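Local coordinates for protein sulfoquinovosidase (Escherichia coli, PDB 5AEG) that cleaves sulfoquinovosyl diacylglycerides and simple sulfoquinovosides by hydrolysis, releasing sulfoquinovose for use as a source of carbon and sulfur, at residues 52-57 / 171-176; 151-156 / 471-476. All coordinates share one frame; numbering follows the deposited sequence.

Contact 1 (52-57 / 171-176); sequences RGNFSI and ENAGGD
Two first torsions bring Asn-54 and the 171-176 loop together: in Asn-54 CG lies anti to the carbonyl carbon (chi1 -62°), while in Asn-172 CG lies anti to the backbone N (chi1 -163°). The Asn-54 torsion puts CG against the backbone of the loop, 3.7 Å from Ala-173 CA. Its CB approaches Asn-172 O at 3.3 Å, and its ND2 lies beside the Ala-173 methyl. Asn-172 answers in the reverse direction, its ND2 donating to Asn-54 O over 3.0 Å. That bond is nearly straight, with an N-H...O angle of 161°; the acceptor lies close to the Asn-172 amide plane, whereas the donor is tilted somewhat from the carbonyl plane. The same ND2 is 4.0 Å from Ser-56 CB. Asn-54 is the centre of an inverse gamma turn, evidenced by a weak bond from Phe-55 N to Gly-53 O, and this turn leads into strand 56-74 of the galactose mutarotase-like domain; the facing loop follows helix 162-169 of the same domain. Phe-55 points away from that loop and meets Trp-149 edge-to-face. On the solvent side, a long salt bridge runs from Arg-52 NE to Glu-171 OE2, 3.9 Å, but the modelled place of OE2 is doubtful. Water 1 bridges the two segments, donating to Asn-54 OD1 at 2.6 Å and to Ala-173 O at 2.7 Å. An alanine in place of Asn-54 would probably leave water 1 without one of its two acceptors and open a gap over Ala-173, although the backbone acceptor for Asn-172 would remain. A weak bond from ND2 to Phe-51 O adds a further hold on the Asn-54 amide.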
ATOM      1  N   ARG A  52      18.841   8.795   2.212  1.00 29.12           N
ATOM      2  CA  ARG A  52      18.734   7.316   2.043  1.00 30.52           C
ATOM      3  C   ARG A  52      17.284   6.803   1.926  1.00 30.08           C
ATOM      4  O   ARG A  52      16.978   5.639   2.216  1.00 26.31           O
ATOM      5  CB  ARG A  52      19.458   6.593   3.118  1.00 40.06           C
ATOM      6  CG  ARG A  52      20.782   7.318   3.419  1.00 58.56           C
ATOM      7  CD  ARG A  52      21.603   6.694   4.531  1.00 71.35           C
ATOM      8  NE  ARG A  52      22.274   5.487   4.086  1.00 81.78           N
ATOM      9  CZ  ARG A  52      22.793   4.552   4.878  1.00 87.16           C
ATOM     10  NH1 ARG A  52      22.729   4.625   6.213  1.00 84.62           N
ATOM     11  NH2 ARG A  52      23.368   3.515   4.312  1.00 83.46           N
ATOM     12  N   GLY A  53      16.413   7.679   1.438  1.00 29.47           N
ATOM     13  CA  GLY A  53      14.997   7.280   1.244  1.00 28.73           C
ATOM     14  C   GLY A  53      14.065   7.933   2.167  1.00 24.65           C
ATOM     15  O   GLY A  53      12.859   7.866   1.924  1.00 22.37           O
ATOM     16  N   ASN A  54      14.596   8.570   3.216  1.00 20.58           N
ATOM     17  CA  ASN A  54      13.814   9.375   4.137  1.00 23.74           C
ATOM     18  C   ASN A  54      13.679  10.858   3.696  1.00 27.84           C
ATOM     19  O   ASN A  54      14.094  11.835   4.406  1.00 27.35           O
ATOM     20  CB  ASN A  54      14.353   9.281   5.531  1.00 23.83           C
ATOM     21  CG  ASN A  54      14.300   7.878   6.081  1.00 23.82           C
ATOM     22  OD1 ASN A  54      13.266   7.322   6.281  1.00 23.96           O
ATOM     23  ND2 ASN A  54      15.438   7.331   6.342  1.00 25.70           N
ATOM     24  N   PHE A  55      13.090  10.996   2.497  1.00 25.33           N
ATOM     25  CA  PHE A  55      13.207  12.212   1.743  1.00 26.38           C
ATOM     26  C   PHE A  55      12.768  13.425   2.503  1.00 26.25           C
ATOM     27  O   PHE A  55      11.671  13.475   3.076  1.00 25.81           O
ATOM     28  CB  PHE A  55      12.361  12.149   0.460  1.00 22.40           C
ATOM     29  CG  PHE A  55      12.917  11.324  -0.599  1.00 21.18           C
ATOM     30  CD1 PHE A  55      12.634   9.963  -0.700  1.00 23.90           C
ATOM     31  CD2 PHE A  55      13.698  11.905  -1.604  1.00 24.69           C
ATOM     32  CE1 PHE A  55      13.115   9.205  -1.701  1.00 25.47           C
ATOM     33  CE2 PHE A  55      14.164  11.148  -2.631  1.00 21.74           C
ATOM     34  CZ  PHE A  55      13.904   9.785  -2.712  1.00 23.53           C
ATOM     35  N   SER A  56      13.585  14.465   2.420  1.00 27.71           N
ATOM     36  CA  SER A  56      13.130  15.801   2.766  1.00 28.67           C
ATOM     37  C   SER A  56      12.941  16.543   1.447  1.00 28.86           C
ATOM     38  O   SER A  56      13.874  16.716   0.712  1.00 27.51           O
ATOM     39  CB  SER A  56      14.186  16.523   3.581  1.00 35.03           C
ATOM     40  OG  SER A  56      13.845  17.879   3.645  1.00 38.54           O
ATOM     41  N   ILE A  57      11.721  16.893   1.142  1.00 29.91           N
ATOM     42  CA  ILE A  57      11.374  17.453  -0.173  1.00 27.76           C
ATOM     43  C   ILE A  57      10.560  18.691   0.055  1.00 30.97           C
ATOM     44  O   ILE A  57       9.524  18.668   0.663  1.00 27.68           O
ATOM     45  CB  ILE A  57      10.786  16.425  -1.180  1.00 31.33           C
ATOM     46  CG1 ILE A  57      10.307  17.151  -2.447  1.00 34.64           C
ATOM     47  CG2 ILE A  57       9.714  15.517  -0.585  1.00 32.43           C
ATOM     48  CD1 ILE A  57      10.299  16.240  -3.662  1.00 38.35           C
ATOM     49  N   GLU A 171      19.421  10.612  10.317  1.00 43.58           N
ATOM     50  CA  GLU A 171      18.947  10.450   8.914  1.00 43.19           C
ATOM     51  C   GLU A 171      17.477  10.681   8.653  1.00 32.29           C
ATOM     52  O   GLU A 171      16.942  10.133   7.729  1.00 29.02           O
ATOM     53  CB  GLU A 171      19.380   9.104   8.323  1.00 50.18           C
ATOM     54  CG  GLU A 171      20.896   8.972   8.248  1.00 60.75           C
ATOM     55  CD  GLU A 171      21.511   9.257   6.868  1.00 74.30           C
ATOM     56  OE1 GLU A 171      21.089  10.188   6.123  1.00 71.91           O
ATOM     57  OE2 GLU A 171      22.466   8.519   6.545  1.00 78.84           O
ATOM     58  N   ASN A 172      16.881  11.552   9.432  1.00 25.24           N
ATOM     59  CA  ASN A 172      15.568  12.109   9.163  1.00 24.72           C
ATOM     60  C   ASN A 172      14.575  10.950   9.041  1.00 24.27           C
ATOM     61  O   ASN A 172      13.634  11.001   8.216  1.00 25.53           O
ATOM     62  CB  ASN A 172      15.586  12.892   7.830  1.00 23.58           C
ATOM     63  CG  ASN A 172      14.431  13.801   7.711  1.00 26.15           C
ATOM     64  OD1 ASN A 172      14.112  14.482   8.667  1.00 29.01           O
ATOM     65  ND2 ASN A 172      13.788  13.869   6.548  1.00 28.77           N
ATOM     66  N   ALA A 173      14.772   9.915   9.856  1.00 23.42           N
ATOM     67  CA  ALA A 173      14.012   8.648   9.674  1.00 19.56           C
ATOM     68  C   ALA A 173      12.690   8.528  10.426  1.00 18.81           C
ATOM     69  O   ALA A 173      11.976   7.478  10.235  1.00 21.63           O
ATOM     70  CB  ALA A 173      14.907   7.465   9.970  1.00 21.79           C
ATOM     71  N   GLY A 174      12.346   9.507  11.233  1.00 19.46           N
ATOM     72  CA  GLY A 174      11.131   9.441  12.082  1.00 20.20           C
ATOM     73  C   GLY A 174       9.881   9.522  11.191  1.00 22.22           C
ATOM     74  O   GLY A 174       8.857   8.889  11.488  1.00 19.10           O
ATOM     75  N   GLY A 175       9.941  10.368  10.133  1.00 22.51           N
ATOM     76  CA  GLY A 175       8.764  10.597   9.286  1.00 20.14           C
ATOM     77  C   GLY A 175       7.680  11.399   9.943  1.00 21.91           C
ATOM     78  O   GLY A 175       7.869  12.052  10.984  1.00 19.63           O
ATOM     79  N   ASP A 176       6.523  11.388   9.285  1.00 20.77           N
ATOM     80  CA  ASP A 176       5.374  12.122   9.722  1.00 21.03           C
ATOM     81  C   ASP A 176       4.092  11.422   9.207  1.00 18.86           C
ATOM     82  O   ASP A 176       4.155  10.410   8.522  1.00 20.61           O
ATOM     83  CB  ASP A 176       5.474  13.584   9.253  1.00 23.80           C
ATOM     84  CG  ASP A 176       4.791  14.556  10.193  1.00 25.56           C
ATOM     85  OD1 ASP A 176       3.982  14.201  11.059  1.00 23.24           O
ATOM     86  OD2 ASP A 176       5.093  15.737  10.041  1.00 31.05           O
TER
HETATM   87  O   HOH W   1      12.370   5.748   8.179  1.00 24.26           O

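Contact 2 (151-156 / 471-476); sequences SEQGVG and GDQNVD. With CA (calcium ion), chain D.
Asp-472 meets Gly-154 and Gln-153 around a calcium ion, and its side chain can be traced outward from CB, which stands 4.1 Å from the metal. The first torsion (chi1 54°) sets CG between the backbone N and the carbonyl carbon, the crowded position, and so places CG 3.3 Å from the calcium, with the carboxylate oxygens beyond it. At the tip the carboxylate divides its work. OD2 binds the calcium at 2.4 Å, lies 3.1 Å from Gly-154 O because both are ligands of the one ion, and accepts from water 3, which also takes the N-H of Gly-154. OD1 turns to water 2, 2.7 Å away; that water donates to Glu-152 OE1 as well and accepts from Gln-153 N. Asp-472 O is a second ligand at 2.4 Å, so this residue chelates the ion through backbone and side chain together. Gly-154 O, the side chain of Gln-153, water 4 and both carboxylate oxygens of Asp-481 complete the site. Water 4 is positioned in turn by Asn-474 OD1, to which it donates over 2.7 Å, and the Asn-474 amide is steadied by a bond from ND2 to Asp-476 OD2 (3.2 Å), met from above the carboxylate plane. The arrangement is a seven-ligand calcium site joining the galactose mutarotase-like domain to the family 31 TIM barrel, with the inferred proton donor, Asp-472, among its ligands.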
ATOM      1  N   SER A 151       8.310   7.174  -0.439  1.00 19.62           N
ATOM      2  CA  SER A 151       9.481   7.243   0.419  1.00 21.68           C
ATOM      3  C   SER A 151       9.450   6.137   1.454  1.00 21.77           C
ATOM      4  O   SER A 151       8.487   5.342   1.514  1.00 17.54           O
ATOM      5  CB  SER A 151       9.595   8.574   1.160  1.00 21.26           C
ATOM      6  OG  SER A 151       8.716   8.771   2.304  1.00 19.54           O
ATOM      7  N   GLU A 152      10.520   6.057   2.240  1.00 20.32           N
ATOM      8  CA  GLU A 152      10.390   5.250   3.475  1.00 19.40           C
ATOM      9  C   GLU A 152       9.220   5.785   4.256  1.00 17.29           C
ATOM     10  O   GLU A 152       8.857   6.980   4.271  1.00 19.65           O
ATOM     11  CB  GLU A 152      11.622   5.241   4.334  1.00 22.19           C
ATOM     12  CG  GLU A 152      12.888   4.756   3.616  1.00 24.98           C
ATOM     13  CD  GLU A 152      12.645   3.492   2.866  1.00 28.14           C
ATOM     14  OE1 GLU A 152      12.077   2.554   3.523  1.00 28.79           O
ATOM     15  OE2 GLU A 152      12.953   3.435   1.620  1.00 25.94           O
ATOM     16  N   GLN A 153       8.583   4.875   4.984  1.00 18.46           N
ATOM     17  CA  GLN A 153       7.335   5.183   5.634  1.00 16.76           C
ATOM     18  C   GLN A 153       7.481   5.882   7.037  1.00 19.44           C
ATOM     19  O   GLN A 153       6.538   6.466   7.558  1.00 17.61           O
ATOM     20  CB  GLN A 153       6.641   3.807   5.767  1.00 19.64           C
ATOM     21  CG  GLN A 153       5.172   3.868   6.215  1.00 20.32           C
ATOM     22  CD  GLN A 153       4.996   3.289   7.572  1.00 23.12           C
ATOM     23  OE1 GLN A 153       5.960   3.067   8.300  1.00 20.18           O
ATOM     24  NE2 GLN A 153       3.763   3.019   7.927  1.00 22.10           N
ATOM     25  N   GLY A 154       8.689   5.843   7.606  1.00 18.80           N
ATOM     26  CA  GLY A 154       8.961   6.475   8.846  1.00 19.03           C
ATOM     27  C   GLY A 154       9.073   5.472   9.980  1.00 19.29           C
ATOM     28  O   GLY A 154       8.473   4.413   9.933  1.00 17.30           O
ATOM     29  N   VAL A 155       9.841   5.804  11.021  1.00 20.34           N
ATOM     30  CA  VAL A 155       9.894   4.955  12.247  1.00 19.49           C
ATOM     31  C   VAL A 155       9.357   5.827  13.354  1.00 23.17           C
ATOM     32  O   VAL A 155       9.994   6.813  13.820  1.00 20.45           O
ATOM     33  CB  VAL A 155      11.374   4.566  12.512  1.00 20.27           C
ATOM     34  CG1 VAL A 155      11.547   3.904  13.876  1.00 18.00           C
ATOM     35  CG2 VAL A 155      11.955   3.806  11.307  1.00 18.98           C
ATOM     36  N   GLY A 156       8.166   5.489  13.837  1.00 20.32           N
ATOM     37  CA  GLY A 156       7.440   6.336  14.788  1.00 17.85           C
ATOM     38  C   GLY A 156       6.354   7.207  14.140  1.00 17.64           C
ATOM     39  O   GLY A 156       5.213   7.202  14.571  1.00 18.15           O
ATOM     40  N   GLY A 471       4.265  -3.188   5.057  1.00 18.23           N
ATOM     41  CA  GLY A 471       5.604  -2.684   5.250  1.00 19.61           C
ATOM     42  C   GLY A 471       6.032  -2.746   6.701  1.00 20.51           C
ATOM     43  O   GLY A 471       5.573  -3.611   7.404  1.00 18.84           O
ATOM     44  N   ASP A 472       6.824  -1.752   7.118  1.00 18.18           N
ATOM     45  CA  ASP A 472       7.518  -1.741   8.465  1.00 20.00           C
ATOM     46  C   ASP A 472       6.671  -1.064   9.470  1.00 19.96           C
ATOM     47  O   ASP A 472       6.590   0.134   9.484  1.00 19.43           O
ATOM     48  CB  ASP A 472       8.891  -1.012   8.441  1.00 22.83           C
ATOM     49  CG  ASP A 472       8.815   0.496   7.852  1.00 25.52           C
ATOM     50  OD1 ASP A 472       8.535   0.451   6.598  1.00 26.83           O
ATOM     51  OD2 ASP A 472       8.970   1.661   8.534  1.00 24.61           O
ATOM     52  N   GLN A 473       6.002  -1.855  10.350  1.00 17.90           N
ATOM     53  CA  GLN A 473       5.500  -1.312  11.587  1.00 17.20           C
ATOM     54  C   GLN A 473       6.580  -1.485  12.681  1.00 16.98           C
ATOM     55  O   GLN A 473       7.377  -2.401  12.630  1.00 16.02           O
ATOM     56  CB  GLN A 473       4.241  -2.109  12.107  1.00 16.20           C
ATOM     57  CG  GLN A 473       2.986  -1.644  11.391  1.00 17.97           C
ATOM     58  CD  GLN A 473       2.933  -2.159   9.989  1.00 16.05           C
ATOM     59  OE1 GLN A 473       2.892  -3.364   9.778  1.00 18.62           O
ATOM     60  NE2 GLN A 473       2.972  -1.258   9.001  1.00 18.19           N
ATOM     61  N   ASN A 474       6.580  -0.585  13.626  1.00 16.73           N
ATOM     62  CA  ASN A 474       7.307  -0.810  14.845  1.00 17.09           C
ATOM     63  C   ASN A 474       6.770  -2.054  15.554  1.00 18.34           C
ATOM     64  O   ASN A 474       5.566  -2.334  15.490  1.00 18.23           O
ATOM     65  CB  ASN A 474       7.167   0.369  15.785  1.00 18.35           C
ATOM     66  CG  ASN A 474       7.948   1.652  15.306  1.00 17.99           C
ATOM     67  OD1 ASN A 474       8.736   1.620  14.367  1.00 18.19           O
ATOM     68  ND2 ASN A 474       7.662   2.773  15.939  1.00 18.82           N
ATOM     69  N   VAL A 475       7.616  -2.660  16.385  1.00 17.84           N
ATOM     70  CA  VAL A 475       7.154  -3.700  17.331  1.00 17.99           C
ATOM     71  C   VAL A 475       6.595  -3.041  18.581  1.00 20.76           C
ATOM     72  O   VAL A 475       7.042  -3.308  19.698  1.00 18.86           O
ATOM     73  CB  VAL A 475       8.275  -4.740  17.605  1.00 19.20           C
ATOM     74  CG1 VAL A 475       8.578  -5.510  16.324  1.00 18.30           C
ATOM     75  CG2 VAL A 475       9.546  -4.163  18.228  1.00 21.32           C
ATOM     76  N   ASP A 476       5.600  -2.155  18.401  1.00 18.76           N
ATOM     77  CA  ASP A 476       5.030  -1.354  19.477  1.00 19.04           C
ATOM     78  C   ASP A 476       3.565  -1.267  19.290  1.00 18.85           C
ATOM     79  O   ASP A 476       2.996  -1.878  18.336  1.00 19.29           O
ATOM     80  CB  ASP A 476       5.745   0.009  19.713  1.00 19.47           C
ATOM     81  CG  ASP A 476       5.411   1.108  18.690  1.00 21.28           C
ATOM     82  OD1 ASP A 476       4.408   1.031  17.893  1.00 20.99           O
ATOM     83  OD2 ASP A 476       6.169   2.105  18.703  1.00 20.99           O
TER
HETATM   84 CA    CA D1680       7.282   2.345  10.100  1.00 18.04          CA
HETATM   85  O   HOH W   2       9.411   2.184   4.732  1.00 25.07           O
HETATM   86  O   HOH W   3      10.778   3.685   7.419  1.00 19.24           O
HETATM   87  O   HOH W   4       8.706   1.263  11.681  1.00 18.24           O

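In the fold
Contacts 1 and 2, with centres about 12 Å apart, interlock through the backbone. Gly-53 O faces Glu-152 N at 3.0 Å and Ala-173 O faces Val-155 N at 2.8 Å, both probable hydrogen bonds, so each segment of contact 1 holds the calcium-binding loop 151-156. Packing adds to this where Asn-54 OD1 comes within 3.3 Å of Glu-152 CB. Contact 1 thus forms a second layer behind the metal site: the Asn-54 side chain is about 9 Å from the calcium and about 7 Å from the side chain of Asp-472. From Asp-472 the side chain of the nucleophile Asp-405 is about 8 Å away, placing contact 2 directly at the active site.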